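PDB 3PET: putative adhesin from Bacteroides fragilis NCTC 9343, which is of unproven function but probably acts as a lipoprotein adhesin built on a right-handed beta-helix. Local coordinates for residues A[28-34]-A[98-104]; A[131-137]-A[150-156]; A[138-144]-A[157-163]; A[173-179]-A[191-196]; A[197-203]-A[215-221]. All blocks are in the same frame, centred on the assembly; numbering follows the deposited sequence.

Contact 1 (A[28-34]-A[98-104]); sequences TVGNIYY and VGDVHIE. With ACT (acetate ion), chain D.
Residues 28-34 and 98-104 run side by side in extended, parallel fashion, with strands 31-34 and 101-103 approaching to 4.8 Å at 19°. Val29 pairs with Val98, Ile32 with Val101 and Tyr33 with His102. Val98 N donates to Thr28 O (3.0 Å) and Gly30 N to Val98 O (2.8 Å). Gly30 and Gly99 then take positive phi, which here calls for glycine; a beta carbon on Gly99 would also clash with Gly30 O. Across this kink a side chain replaces the backbone acceptor: Asn31, in the m rotamer, brings OD1 to 2.8 Å from Asp100 N, while Asp100 OD1 accepts from Asn121 N one rung on. This is the ladder of a right-handed beta-helix, with Ile32 and Val101 facing inward onto Phe95. The regular ladder resumes with Ile32 N to Asp100 O, His102 N to Ile32 O and Tyr34 N to His102 O, each 2.8 Å. On the outer face Tyr33 and His102, both m, lie with planes 4° apart and centroids at 4.6 Å, displaced so far that the rings barely overlap. Water 1 donates a hydrogen bond to Tyr34 O (2.7 Å) and accepts from Glu104 N (3.0 Å). Tyr34 OH is hydrogen-bonded to Ser87 OG. Val29 N, at the other end, is taken by acetate OXT at 2.9 Å, probably a crystallisation additive.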
# COMPACT_ATOMS: atom_id res chain seq x y z
N THR A 28 16.33 -7.29 -3.75
CA THR A 28 16.24 -8.49 -4.57
C THR A 28 14.81 -8.95 -4.76
O THR A 28 13.88 -8.40 -4.16
CB THR A 28 17.05 -9.61 -3.87
OG1 THR A 28 16.65 -9.64 -2.51
CG2 THR A 28 18.54 -9.40 -3.97
N VAL A 29 14.66 -10.00 -5.57
CA VAL A 29 13.40 -10.69 -5.78
C VAL A 29 13.56 -12.07 -5.16
O VAL A 29 14.45 -12.82 -5.54
CB VAL A 29 12.92 -10.75 -7.25
CG1 VAL A 29 11.58 -11.48 -7.33
CG2 VAL A 29 12.81 -9.36 -7.86
N GLY A 30 12.69 -12.42 -4.23
CA GLY A 30 12.75 -13.71 -3.56
C GLY A 30 12.52 -13.59 -2.08
O GLY A 30 12.74 -12.51 -1.50
N ASN A 31 12.12 -14.70 -1.45
CA ASN A 31 11.82 -14.71 -0.02
C ASN A 31 13.07 -14.82 0.77
O ASN A 31 14.01 -15.54 0.38
CB ASN A 31 10.84 -15.83 0.32
CG ASN A 31 9.48 -15.63 -0.32
OD1 ASN A 31 9.01 -14.51 -0.49
ND2 ASN A 31 8.86 -16.70 -0.74
N ILE A 32 13.10 -14.10 1.90
CA ILE A 32 14.26 -14.09 2.79
C ILE A 32 13.92 -14.73 4.12
O ILE A 32 12.89 -14.38 4.72
CB ILE A 32 14.81 -12.65 2.98
CG1 ILE A 32 15.30 -12.07 1.63
CG2 ILE A 32 15.90 -12.61 4.09
CD1 ILE A 32 15.57 -10.56 1.63
N TYR A 33 14.81 -15.62 4.60
CA TYR A 33 14.64 -16.28 5.89
C TYR A 33 15.86 -15.97 6.73
O TYR A 33 16.96 -16.42 6.40
CB TYR A 33 14.43 -17.81 5.71
CG TYR A 33 13.14 -18.16 4.99
CD1 TYR A 33 13.07 -18.18 3.60
CD2 TYR A 33 11.96 -18.38 5.70
CE1 TYR A 33 11.87 -18.45 2.93
CE2 TYR A 33 10.77 -18.69 5.05
CZ TYR A 33 10.72 -18.71 3.67
OH TYR A 33 9.53 -19.01 3.05
N TYR A 34 15.68 -15.19 7.79
CA TYR A 34 16.77 -14.85 8.68
C TYR A 34 16.72 -15.75 9.93
O TYR A 34 15.64 -15.98 10.49
CB TYR A 34 16.77 -13.35 9.07
CG TYR A 34 17.80 -13.03 10.13
CD1 TYR A 34 19.14 -12.81 9.80
CD2 TYR A 34 17.45 -13.04 11.49
CE1 TYR A 34 20.10 -12.59 10.78
CE2 TYR A 34 18.42 -12.83 12.48
CZ TYR A 34 19.74 -12.61 12.12
OH TYR A 34 20.68 -12.43 13.10
N VAL A 98 11.02 -7.50 -3.90
CA VAL A 98 9.78 -8.25 -4.06
C VAL A 98 9.97 -9.59 -3.37
O VAL A 98 10.85 -10.36 -3.75
CB VAL A 98 9.36 -8.41 -5.55
CG1 VAL A 98 8.18 -9.38 -5.69
CG2 VAL A 98 9.04 -7.05 -6.18
N GLY A 99 9.17 -9.83 -2.34
CA GLY A 99 9.25 -11.06 -1.54
C GLY A 99 8.97 -10.85 -0.06
O GLY A 99 8.90 -9.72 0.43
N ASP A 100 8.81 -11.96 0.66
CA ASP A 100 8.53 -11.91 2.10
C ASP A 100 9.79 -12.02 2.92
O ASP A 100 10.74 -12.67 2.48
CB ASP A 100 7.54 -13.03 2.50
CG ASP A 100 6.20 -12.95 1.78
OD1 ASP A 100 5.75 -11.83 1.48
OD2 ASP A 100 5.62 -14.00 1.49
N VAL A 101 9.81 -11.36 4.10
CA VAL A 101 10.96 -11.39 5.01
C VAL A 101 10.51 -12.13 6.27
O VAL A 101 9.53 -11.73 6.90
CB VAL A 101 11.58 -9.99 5.32
CG1 VAL A 101 12.81 -10.12 6.23
CG2 VAL A 101 11.95 -9.24 4.03
N HIS A 102 11.23 -13.22 6.62
CA HIS A 102 10.88 -14.02 7.79
C HIS A 102 11.99 -14.09 8.80
O HIS A 102 13.17 -14.15 8.44
CB HIS A 102 10.53 -15.47 7.39
CG HIS A 102 9.37 -15.64 6.46
ND1 HIS A 102 8.11 -15.98 6.93
CD2 HIS A 102 9.34 -15.60 5.11
CE1 HIS A 102 7.34 -16.06 5.86
NE2 HIS A 102 8.04 -15.86 4.74
N ILE A 103 11.59 -14.14 10.09
CA ILE A 103 12.39 -14.48 11.27
C ILE A 103 11.49 -15.49 11.97
O ILE A 103 10.65 -15.12 12.80
CB ILE A 103 12.84 -13.30 12.17
CG1 ILE A 103 13.55 -12.17 11.37
CG2 ILE A 103 13.69 -13.83 13.35
CD1 ILE A 103 14.15 -10.93 12.27
N GLU A 104 11.55 -16.74 11.52
CA GLU A 104 10.64 -17.78 12.01
C GLU A 104 10.93 -18.24 13.43
O GLU A 104 10.00 -18.62 14.14
CB GLU A 104 10.68 -19.02 11.10
CG GLU A 104 10.30 -18.79 9.65
CD GLU A 104 10.22 -20.06 8.82
OE1 GLU A 104 11.23 -20.79 8.73
OE2 GLU A 104 9.15 -20.29 8.22
C ACT D . 16.60 -12.27 -7.93
O ACT D . 15.85 -13.19 -7.56
OXT ACT D . 16.56 -11.20 -7.37
CH3 ACT D . 17.54 -12.48 -9.11
O HOH W 1 13.51 -17.22 9.36

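Contact 2 (A[131-137]-A[150-156]); sequences KLNVQSM and IAALHSK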
# COMPACT_ATOMS: atom_id res chain seq x y z
N LYS A 131 14.02 -1.82 22.21
CA LYS A 131 13.35 -0.84 21.37
C LYS A 131 13.09 -1.41 19.99
O LYS A 131 13.98 -1.99 19.37
CB LYS A 131 14.17 0.46 21.27
CG LYS A 131 14.39 1.17 22.60
CD LYS A 131 15.30 2.37 22.46
CE LYS A 131 15.58 3.02 23.79
NZ LYS A 131 16.54 4.15 23.66
N LEU A 132 11.85 -1.26 19.52
CA LEU A 132 11.43 -1.69 18.20
C LEU A 132 10.92 -0.49 17.45
O LEU A 132 10.09 0.27 17.97
CB LEU A 132 10.35 -2.79 18.25
CG LEU A 132 9.68 -3.14 16.90
CD1 LEU A 132 10.64 -3.83 15.92
CD2 LEU A 132 8.44 -3.95 17.13
N ASN A 133 11.41 -0.31 16.23
CA ASN A 133 10.98 0.76 15.34
C ASN A 133 10.57 0.15 14.02
O ASN A 133 11.38 -0.51 13.38
CB ASN A 133 12.09 1.81 15.14
CG ASN A 133 11.60 3.00 14.34
OD1 ASN A 133 10.67 3.69 14.73
ND2 ASN A 133 12.16 3.24 13.17
N VAL A 134 9.29 0.33 13.62
CA VAL A 134 8.76 -0.19 12.37
C VAL A 134 8.27 0.98 11.53
O VAL A 134 7.42 1.75 11.97
CB VAL A 134 7.64 -1.26 12.58
CG1 VAL A 134 7.05 -1.72 11.24
CG2 VAL A 134 8.14 -2.45 13.36
N GLN A 135 8.78 1.07 10.30
CA GLN A 135 8.33 2.05 9.31
C GLN A 135 7.90 1.27 8.10
O GLN A 135 8.76 0.80 7.34
CB GLN A 135 9.44 3.07 8.98
CG GLN A 135 9.88 3.95 10.15
CD GLN A 135 9.11 5.24 10.26
OE1 GLN A 135 8.38 5.65 9.36
NE2 GLN A 135 9.29 5.94 11.37
N SER A 136 6.58 1.02 7.96
CA SER A 136 6.09 0.25 6.79
C SER A 136 5.67 1.23 5.73
O SER A 136 4.85 2.11 5.99
CB SER A 136 4.98 -0.73 7.16
OG SER A 136 3.84 -0.08 7.70
N MSE A 137 6.33 1.15 4.58
CA MSE A 137 6.15 2.13 3.52
C MSE A 137 5.85 1.53 2.15
O MSE A 137 5.70 2.28 1.21
CB MSE A 137 7.43 2.97 3.41
CG MSE A 137 7.69 3.86 4.62
SE MSE A 137 9.48 4.59 4.51
CE MSE A 137 10.39 3.12 5.30
N ILE A 150 9.73 -0.75 24.28
CA ILE A 150 9.15 0.32 23.47
C ILE A 150 8.93 -0.20 22.06
O ILE A 150 9.83 -0.82 21.50
CB ILE A 150 10.04 1.61 23.45
CG1 ILE A 150 10.34 2.12 24.88
CG2 ILE A 150 9.36 2.75 22.60
CD1 ILE A 150 11.63 2.95 25.04
N ALA A 151 7.74 0.08 21.47
CA ALA A 151 7.44 -0.28 20.08
C ALA A 151 6.85 0.93 19.35
O ALA A 151 5.77 1.41 19.72
CB ALA A 151 6.49 -1.47 20.00
N ALA A 152 7.60 1.44 18.38
CA ALA A 152 7.18 2.54 17.53
C ALA A 152 6.71 1.91 16.23
O ALA A 152 7.49 1.21 15.56
CB ALA A 152 8.33 3.53 17.31
N LEU A 153 5.41 2.02 15.93
CA LEU A 153 4.76 1.39 14.77
C LEU A 153 4.18 2.46 13.88
O LEU A 153 3.20 3.10 14.26
CB LEU A 153 3.66 0.40 15.26
CG LEU A 153 4.09 -0.64 16.32
CD1 LEU A 153 2.89 -1.46 16.81
CD2 LEU A 153 5.19 -1.57 15.80
N HIS A 154 4.82 2.69 12.72
CA HIS A 154 4.42 3.76 11.81
C HIS A 154 4.13 3.18 10.44
O HIS A 154 5.04 2.76 9.72
CB HIS A 154 5.51 4.87 11.73
CG HIS A 154 5.92 5.41 13.06
ND1 HIS A 154 5.04 6.15 13.86
CD2 HIS A 154 7.10 5.31 13.71
CE1 HIS A 154 5.70 6.44 14.96
NE2 HIS A 154 6.95 5.96 14.91
N SER A 155 2.85 3.12 10.09
CA SER A 155 2.44 2.58 8.81
C SER A 155 2.17 3.72 7.86
O SER A 155 1.52 4.69 8.24
CB SER A 155 1.23 1.66 8.98
OG SER A 155 0.14 2.32 9.61
N LYS A 156 2.72 3.64 6.63
CA LYS A 156 2.61 4.70 5.61
C LYS A 156 2.24 4.18 4.22
O LYS A 156 1.94 4.99 3.35
CB LYS A 156 3.93 5.49 5.51
CG LYS A 156 4.29 6.24 6.78
CD LYS A 156 5.73 6.72 6.79
CE LYS A 156 5.99 7.55 8.02
NZ LYS A 156 7.39 8.05 8.08
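Ile150 starts the second strand by accepting at its O from Leu132 N (2.9 Å), while its CD1 rests 4.1 Å from Lys131 CG. Ala151 faces inward, CB 4.3 Å from Leu132 CD2. Ala152 bonds through both backbone atoms, N to Leu132 O and O from Val134 N, each 2.8 Å; outside, its CB sits 3.5 Å from Asn133 OD1, whose amide nitrogen ND2 is held by Asp113. Leu153 turns back into the core, CD2 3.9 Å from Val134 CG2 and 4.2 Å from Leu132 CD2. His154 continues the ladder, N to Val134 O and O from Ser136 N, both 2.9 Å, its CD2 3.3 Å from Gln135 NE2. Inside again, Ser155 CB lies 3.4 Å from Ser136 OG. Lys156 closes the run: N reaches Ser136 O (2.7 Å) and NZ reaches Gln135 OE1 (2.9 Å). Inside these beta-helix coils the aliphatic pairs end in Ser136 and Ser155; the outer face is mixed, and its Gln135-Lys156 bond adds a polar link to the backbone ladder.

Contact 3 (A[138-144]-A[157-163]); sequences GVGDVKL and GVGNIEA
Residues 138-144 and 157-163 match one to one, Gly138 beside Gly157 through Leu144 beside Ala163, with CA atoms 4.6-4.9 Å apart; strands 142-144 and 161-163 are parallel within 4° and 4.7 Å apart. Five hydrogen bonds join backbone to backbone: Val158 N to Gly138 O (2.9 Å), Gly140 N to Val158 O (2.9 Å), Val142 N to Asn160 O (2.9 Å), Glu162 N to Val142 O (2.7 Å) and Leu144 N to Glu162 O (3.0 Å). A sixth uses a side chain: Asp141, chi1 m, sets OD1 2.8 Å from Asn160 N. Gly140 and Gly159 have phi near 145°, and a beta carbon on Gly159 would strike Gly140 O. Such a recurring Val-Gly-Asp/Asn corner, stacked coil upon coil, marks this right-handed beta-helix. Among charges, Asp141 OD2 and Glu162 OE2 stand unfavourably close at 3.6 Å. Apolar packing faces inward: Val142 CB lies 4.5 Å from Ile161 CG1, and Leu144 CD1 4.2 Å from Ile161 CG2 and 4.0 Å from Ala163 CB. Strand 122-128 is hydrogen-bonded to 138-144 through Val122 and Ile124, and Asn160 OD1 accepts from Asp180 N of the following coil. Strands 131-136 and 147-155 supply the interior wall that Val142, Leu144 and Ile161 press against, while Val139 and Val158 pack outward on Gly159 and Gly140 of the second subunit.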
# COMPACT_ATOMS: atom_id res chain seq x y z
N GLY A 138 5.75 0.21 2.05
CA GLY A 138 5.48 -0.43 0.77
C GLY A 138 4.12 -1.07 0.71
O GLY A 138 3.17 -0.56 1.31
N VAL A 139 4.01 -2.19 -0.03
CA VAL A 139 2.76 -2.93 -0.14
C VAL A 139 2.92 -4.28 0.54
O VAL A 139 3.68 -5.12 0.06
CB VAL A 139 2.26 -3.07 -1.60
CG1 VAL A 139 0.96 -3.89 -1.63
CG2 VAL A 139 2.04 -1.70 -2.23
N GLY A 140 2.21 -4.47 1.64
CA GLY A 140 2.33 -5.70 2.42
C GLY A 140 2.13 -5.47 3.90
O GLY A 140 2.05 -4.33 4.38
N ASP A 141 2.04 -6.57 4.63
CA ASP A 141 1.81 -6.57 6.08
C ASP A 141 3.08 -6.79 6.87
O ASP A 141 3.99 -7.48 6.40
CB ASP A 141 0.82 -7.69 6.43
CG ASP A 141 -0.58 -7.50 5.88
OD1 ASP A 141 -0.91 -6.38 5.46
OD2 ASP A 141 -1.36 -8.47 5.92
N VAL A 142 3.14 -6.22 8.09
CA VAL A 142 4.26 -6.43 9.01
C VAL A 142 3.67 -7.15 10.23
O VAL A 142 2.86 -6.55 10.95
CB VAL A 142 5.05 -5.15 9.37
CG1 VAL A 142 6.17 -5.45 10.38
CG2 VAL A 142 5.63 -4.51 8.12
N LYS A 143 3.98 -8.44 10.39
CA LYS A 143 3.50 -9.27 11.49
C LYS A 143 4.63 -9.44 12.52
O LYS A 143 5.74 -9.81 12.15
CB LYS A 143 2.97 -10.62 11.00
CG LYS A 143 2.26 -11.43 12.09
CD LYS A 143 1.60 -12.67 11.51
CE LYS A 143 0.97 -13.53 12.59
NZ LYS A 143 0.59 -14.87 12.07
N LEU A 144 4.32 -9.13 13.79
CA LEU A 144 5.27 -9.16 14.90
C LEU A 144 4.72 -9.86 16.12
O LEU A 144 3.60 -9.58 16.55
CB LEU A 144 5.64 -7.70 15.28
CG LEU A 144 6.15 -6.80 14.14
CD1 LEU A 144 5.88 -5.35 14.45
CD2 LEU A 144 7.63 -7.03 13.87
N GLY A 157 2.30 2.87 4.01
CA GLY A 157 2.00 2.30 2.71
C GLY A 157 0.62 1.68 2.67
O GLY A 157 -0.34 2.20 3.25
N VAL A 158 0.52 0.54 1.98
CA VAL A 158 -0.75 -0.20 1.90
C VAL A 158 -0.53 -1.55 2.58
O VAL A 158 0.30 -2.34 2.14
CB VAL A 158 -1.25 -0.34 0.44
CG1 VAL A 158 -2.54 -1.16 0.38
CG2 VAL A 158 -1.46 1.04 -0.20
N GLY A 159 -1.27 -1.80 3.65
CA GLY A 159 -1.10 -3.02 4.43
C GLY A 159 -1.24 -2.77 5.92
O GLY A 159 -1.36 -1.62 6.37
N ASN A 160 -1.23 -3.85 6.69
CA ASN A 160 -1.44 -3.82 8.14
C ASN A 160 -0.22 -4.12 8.94
O ASN A 160 0.61 -4.94 8.53
CB ASN A 160 -2.50 -4.89 8.52
CG ASN A 160 -3.85 -4.68 7.88
OD1 ASN A 160 -4.24 -3.56 7.59
ND2 ASN A 160 -4.61 -5.73 7.68
N ILE A 161 -0.13 -3.51 10.14
CA ILE A 161 0.87 -3.87 11.13
C ILE A 161 0.11 -4.76 12.09
O ILE A 161 -0.82 -4.29 12.75
CB ILE A 161 1.61 -2.70 11.84
CG1 ILE A 161 2.38 -1.85 10.84
CG2 ILE A 161 2.56 -3.29 12.93
CD1 ILE A 161 3.22 -0.69 11.46
N GLU A 162 0.45 -6.03 12.10
CA GLU A 162 -0.23 -7.00 12.95
C GLU A 162 0.71 -7.33 14.14
O GLU A 162 1.51 -8.25 14.09
CB GLU A 162 -0.65 -8.23 12.11
CG GLU A 162 -1.68 -7.85 11.04
CD GLU A 162 -1.94 -8.78 9.87
OE1 GLU A 162 -1.13 -9.71 9.65
OE2 GLU A 162 -2.93 -8.54 9.14
N ALA A 163 0.62 -6.50 15.18
CA ALA A 163 1.47 -6.62 16.37
C ALA A 163 0.64 -6.78 17.67
O ALA A 163 1.07 -6.35 18.74
CB ALA A 163 2.37 -5.39 16.46

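Contact 4 (A[173-179]-A[191-196]); sequences ASSQGVG and AAVRGV
Ser175, in the p rotamer, lays its OG over Val193, 3.5 Å from Val193 CA and 3.7 Å from Val193 CG2. Both side chains lie on the inward face with Ala173 and Ala191, against Ile199. Strands 173-175 and 191-193 are parallel within 4° and 4.7 Å apart, pairing Ala173 with Ala191, Ser174 with Ala192 and Ser175 with Val193. The ladder runs Ala192 N to Ala173 O (2.8 Å), Ser175 N to Ala192 O (3.0 Å) and Arg194 N to Ser175 O (2.7 Å). Gln176 and Arg194 then bend, with psi near zero, so that two successive coils of the right-handed beta-helix turn the same corner one above the other. Gly177 and Gly195, both with psi near -140°, follow; a beta carbon on Gly195 would clash with Gly177 O. Beyond the bend Val196 N reaches Gly177 O (3.0 Å) and Gly179 N reaches Val196 O (2.9 Å), with Val178 CG2 4.4 Å from Val196 CB. Water 2 links Ser175 OG (2.7 Å) to Gly195 N (3.0 Å). Outside the bend, water 3 donates to Gln176 O (2.9 Å) and Arg194 O (2.6 Å). Gln176 CG covers Arg194 CB at 3.9 Å, while the Arg194 guanidinium extends on to Ser211 through NH1.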
# COMPACT_ATOMS: atom_id res chain seq x y z
N ALA A 173 2.08 4.57 18.02
CA ALA A 173 1.51 4.09 16.76
C ALA A 173 0.92 5.20 15.92
O ALA A 173 0.17 6.04 16.44
CB ALA A 173 0.44 3.04 17.04
N SER A 174 1.24 5.22 14.62
CA SER A 174 0.68 6.21 13.70
C SER A 174 0.37 5.52 12.39
O SER A 174 1.22 4.81 11.86
CB SER A 174 1.60 7.41 13.52
OG SER A 174 1.10 8.29 12.53
N SER A 175 -0.90 5.67 11.92
CA SER A 175 -1.38 5.06 10.69
C SER A 175 -1.64 6.18 9.67
O SER A 175 -2.53 7.01 9.91
CB SER A 175 -2.63 4.21 10.97
OG SER A 175 -3.67 5.00 11.54
N GLN A 176 -0.82 6.27 8.58
CA GLN A 176 -0.89 7.35 7.57
C GLN A 176 -1.20 6.87 6.15
O GLN A 176 -1.47 7.70 5.28
CB GLN A 176 0.42 8.13 7.53
CG GLN A 176 0.75 8.90 8.79
CD GLN A 176 2.12 9.51 8.66
OE1 GLN A 176 3.12 8.87 8.89
NE2 GLN A 176 2.19 10.75 8.18
N GLY A 177 -1.17 5.55 5.92
CA GLY A 177 -1.50 4.99 4.62
C GLY A 177 -2.87 4.35 4.66
O GLY A 177 -3.80 4.86 5.31
N VAL A 178 -3.00 3.21 3.98
CA VAL A 178 -4.26 2.45 3.93
C VAL A 178 -4.01 1.14 4.65
O VAL A 178 -3.20 0.33 4.18
CB VAL A 178 -4.74 2.24 2.47
CG1 VAL A 178 -6.00 1.38 2.42
CG2 VAL A 178 -4.99 3.58 1.79
N GLY A 179 -4.67 0.95 5.79
CA GLY A 179 -4.46 -0.25 6.59
C GLY A 179 -4.56 0.01 8.07
O GLY A 179 -4.59 1.16 8.51
N ALA A 191 -1.33 7.04 20.15
CA ALA A 191 -1.88 6.53 18.89
C ALA A 191 -2.46 7.66 18.06
O ALA A 191 -3.19 8.51 18.60
CB ALA A 191 -2.95 5.46 19.17
N ALA A 192 -2.13 7.68 16.74
CA ALA A 192 -2.63 8.73 15.84
C ALA A 192 -3.15 8.14 14.54
O ALA A 192 -2.36 7.60 13.76
CB ALA A 192 -1.53 9.75 15.56
N VAL A 193 -4.46 8.30 14.25
CA VAL A 193 -5.08 7.84 12.99
C VAL A 193 -5.01 9.00 11.99
O VAL A 193 -5.55 10.07 12.26
CB VAL A 193 -6.53 7.29 13.19
CG1 VAL A 193 -7.35 7.33 11.89
CG2 VAL A 193 -6.49 5.87 13.76
N ARG A 194 -4.28 8.82 10.88
CA ARG A 194 -4.09 9.90 9.90
C ARG A 194 -4.34 9.46 8.44
O ARG A 194 -4.21 10.28 7.54
CB ARG A 194 -2.66 10.47 10.00
CG ARG A 194 -2.27 11.15 11.32
CD ARG A 194 -2.93 12.53 11.46
NE ARG A 194 -2.38 13.31 12.57
CZ ARG A 194 -2.81 13.24 13.83
NH1 ARG A 194 -3.81 12.42 14.16
NH2 ARG A 194 -2.26 14.00 14.77
N GLY A 195 -4.74 8.20 8.23
CA GLY A 195 -5.05 7.72 6.89
C GLY A 195 -6.40 7.05 6.83
O GLY A 195 -7.35 7.51 7.47
N VAL A 196 -6.48 5.93 6.08
CA VAL A 196 -7.70 5.13 5.98
C VAL A 196 -7.40 3.83 6.71
O VAL A 196 -6.66 2.99 6.20
CB VAL A 196 -8.19 4.91 4.53
CG1 VAL A 196 -9.51 4.14 4.51
CG2 VAL A 196 -8.38 6.25 3.81
O HOH W 2 -5.27 5.54 9.46
O HOH W 3 -2.10 10.44 6.07

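Contact 5 (A[197-203]-A[215-221]); sequences GSIKYKG and VGTIKNI
Tyr201 takes the p rotamer with chi2 near -90°, which spreads its ring under the next coil: Asn220 CA sits over one face, 3.9 Å from the ring centroid, a CH-pi contact, and Ile218 CG2 meets the ring edge 3.8 Å from Tyr201 CE1. Asn220, chi1 t, swings ND2 back to Tyr201 O (2.9 Å) and Gly203 O (2.8 Å). Ile199 and Ile218 share the m,t rotamer and stack inward, Ile199 CB 4.4 Å from Ile218 CG1. On the outer face Lys200 is m and Lys219 t, so only their stems meet, Lys200 CG 4.5 Å from Lys219 CB. C-terminal Ile221, p, sets CG1 4.1 Å from Lys200 CB and CD1 3.9 Å from Lys202 CG. Ser198 in m offers OG to Thr217 N (3.1 Å). The parallel ladder is Gly197 N to Val215 O (2.8 Å), Ile199 N to Thr217 O (2.9 Å), Lys219 N to Ile199 O (3.0 Å), Tyr201 N to Lys219 O (2.9 Å) and Ile221 N to Tyr201 O (2.8 Å); the strand axes lie 4.8 Å apart at 19°. In this last rung of the beta-helix, strand 199-202 is hydrogen-bonded on its other side to strand 181-185, and Ile199 and Ile218 pack on Val193 of strand 188-193.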
# COMPACT_ATOMS: atom_id res chain seq x y z
N GLY A 197 -7.93 3.70 7.91
CA GLY A 197 -7.66 2.53 8.72
C GLY A 197 -7.67 2.90 10.18
O GLY A 197 -7.67 4.09 10.54
N SER A 198 -7.66 1.87 11.02
CA SER A 198 -7.82 1.99 12.46
C SER A 198 -6.66 1.48 13.27
O SER A 198 -5.89 0.65 12.80
CB SER A 198 -9.06 1.22 12.88
OG SER A 198 -10.19 1.73 12.19
N ILE A 199 -6.57 1.94 14.53
CA ILE A 199 -5.57 1.45 15.49
C ILE A 199 -6.32 0.73 16.62
O ILE A 199 -7.20 1.31 17.26
CB ILE A 199 -4.62 2.57 16.02
CG1 ILE A 199 -3.83 3.22 14.85
CG2 ILE A 199 -3.69 2.02 17.12
CD1 ILE A 199 -3.08 4.50 15.16
N LYS A 200 -6.01 -0.55 16.80
CA LYS A 200 -6.60 -1.39 17.82
C LYS A 200 -5.52 -1.79 18.81
O LYS A 200 -4.48 -2.27 18.39
CB LYS A 200 -7.28 -2.64 17.21
CG LYS A 200 -8.62 -2.34 16.52
CD LYS A 200 -9.03 -3.44 15.55
CE LYS A 200 -8.24 -3.42 14.24
NZ LYS A 200 -8.71 -4.47 13.30
N TYR A 201 -5.74 -1.56 20.10
CA TYR A 201 -4.71 -1.93 21.06
C TYR A 201 -5.26 -2.78 22.19
O TYR A 201 -6.32 -2.48 22.77
CB TYR A 201 -4.00 -0.68 21.63
CG TYR A 201 -4.90 0.25 22.44
CD1 TYR A 201 -5.64 1.24 21.82
CD2 TYR A 201 -4.95 0.16 23.83
CE1 TYR A 201 -6.47 2.09 22.56
CE2 TYR A 201 -5.76 1.01 24.58
CZ TYR A 201 -6.51 1.97 23.94
OH TYR A 201 -7.34 2.78 24.68
N LYS A 202 -4.52 -3.84 22.53
CA LYS A 202 -4.78 -4.68 23.69
C LYS A 202 -4.11 -4.01 24.89
O LYS A 202 -3.23 -3.16 24.70
CB LYS A 202 -4.20 -6.10 23.48
CG LYS A 202 -4.87 -6.94 22.39
CD LYS A 202 -4.24 -8.33 22.37
CE LYS A 202 -4.65 -9.15 21.18
NZ LYS A 202 -3.87 -10.43 21.10
N GLY A 203 -4.53 -4.40 26.09
CA GLY A 203 -3.96 -3.94 27.35
C GLY A 203 -4.77 -2.88 28.07
O GLY A 203 -5.79 -2.42 27.56
N VAL A 215 -9.77 8.44 8.43
CA VAL A 215 -10.99 7.64 8.25
C VAL A 215 -10.73 6.33 8.97
O VAL A 215 -10.02 5.48 8.46
CB VAL A 215 -11.39 7.46 6.74
CG1 VAL A 215 -12.70 6.69 6.59
CG2 VAL A 215 -11.48 8.81 6.04
N GLY A 216 -11.23 6.25 10.18
CA GLY A 216 -11.02 5.09 11.04
C GLY A 216 -11.06 5.49 12.50
O GLY A 216 -11.18 6.66 12.84
N THR A 217 -10.87 4.53 13.37
CA THR A 217 -10.95 4.83 14.80
C THR A 217 -9.80 4.21 15.61
O THR A 217 -8.93 3.53 15.05
CB THR A 217 -12.31 4.35 15.32
OG1 THR A 217 -12.51 4.92 16.61
CG2 THR A 217 -12.41 2.81 15.37
N ILE A 218 -9.79 4.51 16.92
CA ILE A 218 -8.84 3.98 17.89
C ILE A 218 -9.69 3.24 18.90
O ILE A 218 -10.62 3.82 19.46
CB ILE A 218 -7.93 5.08 18.53
CG1 ILE A 218 -7.14 5.85 17.44
CG2 ILE A 218 -6.98 4.45 19.58
CD1 ILE A 218 -6.48 7.10 17.89
N LYS A 219 -9.44 1.96 19.08
CA LYS A 219 -10.25 1.13 19.95
C LYS A 219 -9.39 0.23 20.84
O LYS A 219 -8.42 -0.36 20.38
CB LYS A 219 -11.17 0.28 19.06
CG LYS A 219 -12.36 -0.38 19.74
CD LYS A 219 -13.01 -1.43 18.82
CE LYS A 219 -13.79 -0.83 17.66
NZ LYS A 219 -13.94 -1.80 16.54
N ASN A 220 -9.78 0.11 22.11
CA ASN A 220 -9.12 -0.80 23.05
C ASN A 220 -9.81 -2.16 22.89
O ASN A 220 -11.03 -2.24 23.01
CB ASN A 220 -9.24 -0.26 24.48
CG ASN A 220 -8.51 -1.01 25.58
OD1 ASN A 220 -8.78 -0.75 26.74
ND2 ASN A 220 -7.42 -1.77 25.32
N ILE A 221 -9.04 -3.22 22.58
CA ILE A 221 -9.61 -4.56 22.32
C ILE A 221 -9.06 -5.62 23.32
O ILE A 221 -8.21 -5.28 24.17
CB ILE A 221 -9.35 -5.00 20.84
CG1 ILE A 221 -7.84 -4.99 20.49
CG2 ILE A 221 -10.15 -4.12 19.85
CD1 ILE A 221 -7.42 -6.05 19.51
OXT ILE A 221 -9.50 -6.78 23.27
O HOH W 4 -6.73 -5.97 26.18

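How the contacts relate
From the N terminus, contact 1 comes first and closes the longest excursion, bringing 98-104 back beside 28-34 after 63 intervening residues. Contacts 2 and 3 cross: 131-137 runs straight into 138-144, and 150-156 into 157-163, so together they lay one coil on the next around a corner, meeting inside where Val134 packs on Val142 and Leu144. Contact 4 follows in series, its first segment bonded by backbone to 153-159 of contacts 2 and 3. Contact 5 begins where contact 4 ends, at 196/197, and finishes at the C terminus. None nests in another. All five are rungs of the same beta-helix, with contacts 1 and 5 about 29 Å apart between centres.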